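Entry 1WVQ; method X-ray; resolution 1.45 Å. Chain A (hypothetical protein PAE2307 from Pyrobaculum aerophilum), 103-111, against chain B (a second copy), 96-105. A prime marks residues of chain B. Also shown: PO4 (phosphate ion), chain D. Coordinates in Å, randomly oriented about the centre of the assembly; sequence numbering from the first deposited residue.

Chain A (103-111) IKNVPEVVR
Chain B, residues 96-105: PINVLNAIKN

From a helix that includes Ile103 and Lys104, chain A passes into a type I beta turn, Val106 to Val109 (phi/psi -50/-35 at Pro107, -72/-28 at Glu108), closed by Val109 N to Val106 O at 3.0 Å; beyond it Arg111 NE bonds phosphate O4 at 2.9 Å. Against this turn lies the chain B helix, running through Lys104′ and kinked where the N atoms of Asn101′ and Ala102′ lack bonds to the preceding turn. Lys104 to Pro107 runs roughly antiparallel to Ile97′ to Lys104′. The closest CA atoms, those of Pro107 and Ile97′, are 5.1 Å apart.

Ile97′ (chi1 p, chi2 t) points toward chain A, its CB 4.0 Å from Pro107 CB, an apolar contact. One turn on, Leu100′ (m, t) places CD2 3.9 Å from Val110 CG1, while its CD1 approaches Pro107 O at 3.2 Å. Asn101′ (chi1 -78°, chi2 1°) donates from ND2 to Asn105 O at 2.9 Å, nearly straight at 160°. Its OD1 accepts from Lys104′ NZ at 2.9 Å. Lys104′, extended beyond chi1 (m, t, t, t), carries that NZ among chain A carbonyls: it bonds Lys104 O at 2.8 Å and, weakly, Val106 O and Val109 O, each at 2.9 Å. One cationic group thus ties the Lys104 carbonyl to two in the turn. Finally, Asn105′ ND2 folds back to Asn101′ O at 2.8 Å.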

# COMPACT_ATOMS: atom_id res chain seq x y z
N ILE A 103 -5.16 -6.92 -6.25
CA ILE A 103 -4.95 -6.77 -7.69
C ILE A 103 -4.22 -5.47 -8.01
O ILE A 103 -3.30 -5.46 -8.83
CB ILE A 103 -6.29 -6.82 -8.43
CG1 ILE A 103 -6.88 -8.22 -8.31
CG2 ILE A 103 -6.10 -6.44 -9.90
CD1 ILE A 103 -8.30 -8.34 -8.82
N LYS A 104 -4.61 -4.37 -7.36
CA LYS A 104 -3.97 -3.08 -7.59
C LYS A 104 -2.47 -3.12 -7.29
O LYS A 104 -1.68 -2.45 -7.96
CB LYS A 104 -4.59 -2.00 -6.70
CG LYS A 104 -6.06 -1.70 -6.93
CD LYS A 104 -6.55 -0.74 -5.86
CE LYS A 104 -8.06 -0.57 -5.90
NZ LYS A 104 -8.56 0.23 -4.73
N ASN A 105 -2.10 -3.92 -6.30
CA ASN A 105 -0.72 -4.05 -5.84
C ASN A 105 0.15 -5.05 -6.58
O ASN A 105 1.32 -5.21 -6.24
CB ASN A 105 -0.71 -4.38 -4.35
CG ASN A 105 -1.33 -3.28 -3.50
OD1 ASN A 105 -1.70 -3.50 -2.35
ND2 ASN A 105 -1.43 -2.08 -4.07
N VAL A 106 -0.42 -5.74 -7.57
CA VAL A 106 0.38 -6.67 -8.35
C VAL A 106 1.25 -5.74 -9.19
O VAL A 106 0.74 -4.89 -9.91
CB VAL A 106 -0.50 -7.54 -9.26
CG1 VAL A 106 0.37 -8.25 -10.30
CG2 VAL A 106 -1.26 -8.56 -8.42
N PRO A 107 2.59 -5.88 -9.11
CA PRO A 107 3.48 -5.01 -9.88
C PRO A 107 3.20 -4.87 -11.38
O PRO A 107 3.41 -3.80 -11.95
CB PRO A 107 4.86 -5.59 -9.59
CG PRO A 107 4.70 -6.05 -8.16
CD PRO A 107 3.36 -6.77 -8.22
N GLU A 108 2.73 -5.94 -12.03
CA GLU A 108 2.44 -5.87 -13.46
C GLU A 108 1.20 -5.04 -13.80
O GLU A 108 1.11 -4.48 -14.88
CB GLU A 108 2.24 -7.27 -14.06
CG GLU A 108 3.48 -8.12 -14.19
CD GLU A 108 3.70 -9.02 -13.00
OE1 GLU A 108 2.72 -9.25 -12.25
OE2 GLU A 108 4.83 -9.50 -12.82
N VAL A 109 0.25 -4.99 -12.87
CA VAL A 109 -1.01 -4.27 -13.08
C VAL A 109 -0.84 -2.76 -13.05
O VAL A 109 -0.29 -2.21 -12.11
CB VAL A 109 -2.07 -4.69 -12.03
CG1 VAL A 109 -3.33 -3.82 -12.16
CG2 VAL A 109 -2.42 -6.16 -12.20
N VAL A 110 -1.33 -2.09 -14.10
CA VAL A 110 -1.24 -0.63 -14.17
C VAL A 110 -2.59 0.06 -14.26
O VAL A 110 -2.70 1.24 -13.92
CB VAL A 110 -0.35 -0.17 -15.36
CG1 VAL A 110 1.12 -0.42 -15.02
CG2 VAL A 110 -0.74 -0.92 -16.62
N ARG A 111 -3.62 -0.65 -14.71
CA ARG A 111 -4.95 -0.07 -14.83
C ARG A 111 -6.06 -1.07 -14.54
O ARG A 111 -5.91 -2.26 -14.78
CB ARG A 111 -5.18 0.46 -16.26
CG ARG A 111 -4.00 1.16 -16.89
CD ARG A 111 -4.27 1.50 -18.35
NE ARG A 111 -5.18 2.63 -18.49
CZ ARG A 111 -5.65 3.07 -19.65
NH1 ARG A 111 -5.29 2.46 -20.77
NH2 ARG A 111 -6.47 4.11 -19.69
N PRO B 96 9.96 -2.49 -15.49
CA PRO B 96 8.84 -1.80 -14.84
C PRO B 96 8.40 -2.43 -13.52
O PRO B 96 8.06 -1.72 -12.59
CB PRO B 96 7.76 -1.84 -15.91
CG PRO B 96 8.55 -1.68 -17.17
CD PRO B 96 9.72 -2.63 -16.94
N ILE B 97 8.41 -3.76 -13.43
CA ILE B 97 7.97 -4.38 -12.17
C ILE B 97 8.86 -4.02 -11.00
O ILE B 97 8.45 -4.16 -9.85
CB ILE B 97 7.87 -5.93 -12.26
CG1 ILE B 97 9.21 -6.55 -12.66
CG2 ILE B 97 6.75 -6.32 -13.22
CD1 ILE B 97 9.21 -8.07 -12.60
N ASN B 98 10.08 -3.56 -11.27
CA ASN B 98 10.99 -3.17 -10.19
C ASN B 98 10.64 -1.81 -9.61
O ASN B 98 11.05 -1.49 -8.50
CB ASN B 98 12.45 -3.05 -10.67
CG ASN B 98 12.99 -4.33 -11.27
OD1 ASN B 98 13.76 -4.31 -12.23
ND2 ASN B 98 12.56 -5.46 -10.72
N VAL B 99 9.90 -1.00 -10.36
CA VAL B 99 9.57 0.35 -9.92
C VAL B 99 8.09 0.75 -9.89
O VAL B 99 7.74 1.77 -9.29
CB VAL B 99 10.30 1.40 -10.81
CG1 VAL B 99 11.79 1.12 -10.83
CG2 VAL B 99 9.74 1.36 -12.23
N LEU B 100 7.23 -0.03 -10.53
CA LEU B 100 5.82 0.33 -10.61
C LEU B 100 5.04 0.60 -9.33
O LEU B 100 4.28 1.57 -9.28
CB LEU B 100 5.07 -0.68 -11.49
CG LEU B 100 5.21 -0.36 -12.99
CD1 LEU B 100 4.74 -1.53 -13.83
CD2 LEU B 100 4.40 0.90 -13.32
N ASN B 101 5.19 -0.22 -8.31
CA ASN B 101 4.43 0.04 -7.09
C ASN B 101 4.87 1.35 -6.42
O ASN B 101 4.04 2.06 -5.86
CB ASN B 101 4.51 -1.16 -6.15
CG ASN B 101 3.57 -2.29 -6.57
OD1 ASN B 101 2.87 -2.19 -7.58
ND2 ASN B 101 3.55 -3.37 -5.79
N ALA B 102 6.15 1.68 -6.52
CA ALA B 102 6.62 2.93 -5.94
C ALA B 102 5.95 4.09 -6.68
O ALA B 102 5.50 5.06 -6.08
CB ALA B 102 8.14 3.04 -6.05
N ILE B 103 5.87 3.98 -8.00
CA ILE B 103 5.25 5.01 -8.81
C ILE B 103 3.76 5.16 -8.49
O ILE B 103 3.25 6.27 -8.38
CB ILE B 103 5.44 4.71 -10.31
CG1 ILE B 103 6.93 4.78 -10.66
CG2 ILE B 103 4.65 5.70 -11.16
CD1 ILE B 103 7.25 4.28 -12.06
N LYS B 104 3.07 4.03 -8.33
CA LYS B 104 1.64 4.04 -8.02
C LYS B 104 1.36 4.78 -6.71
O LYS B 104 0.32 5.42 -6.57
CB LYS B 104 1.10 2.62 -7.86
CG LYS B 104 1.12 1.76 -9.10
CD LYS B 104 0.69 0.36 -8.72
CE LYS B 104 0.90 -0.61 -9.86
NZ LYS B 104 0.67 -2.01 -9.40
N ASN B 105 2.29 4.66 -5.78
CA ASN B 105 2.16 5.27 -4.46
C ASN B 105 2.60 6.73 -4.34
O ASN B 105 2.49 7.33 -3.27
CB ASN B 105 2.89 4.41 -3.43
CG ASN B 105 2.09 3.18 -3.01
OD1 ASN B 105 1.18 3.28 -2.18
ND2 ASN B 105 2.40 2.03 -3.59
P PO4 D . -7.09 4.66 -15.90
O1 PO4 D . -7.93 3.61 -15.26
O2 PO4 D . -7.69 5.05 -17.21
O3 PO4 D . -7.03 5.85 -15.01
O4 PO4 D . -5.72 4.13 -16.12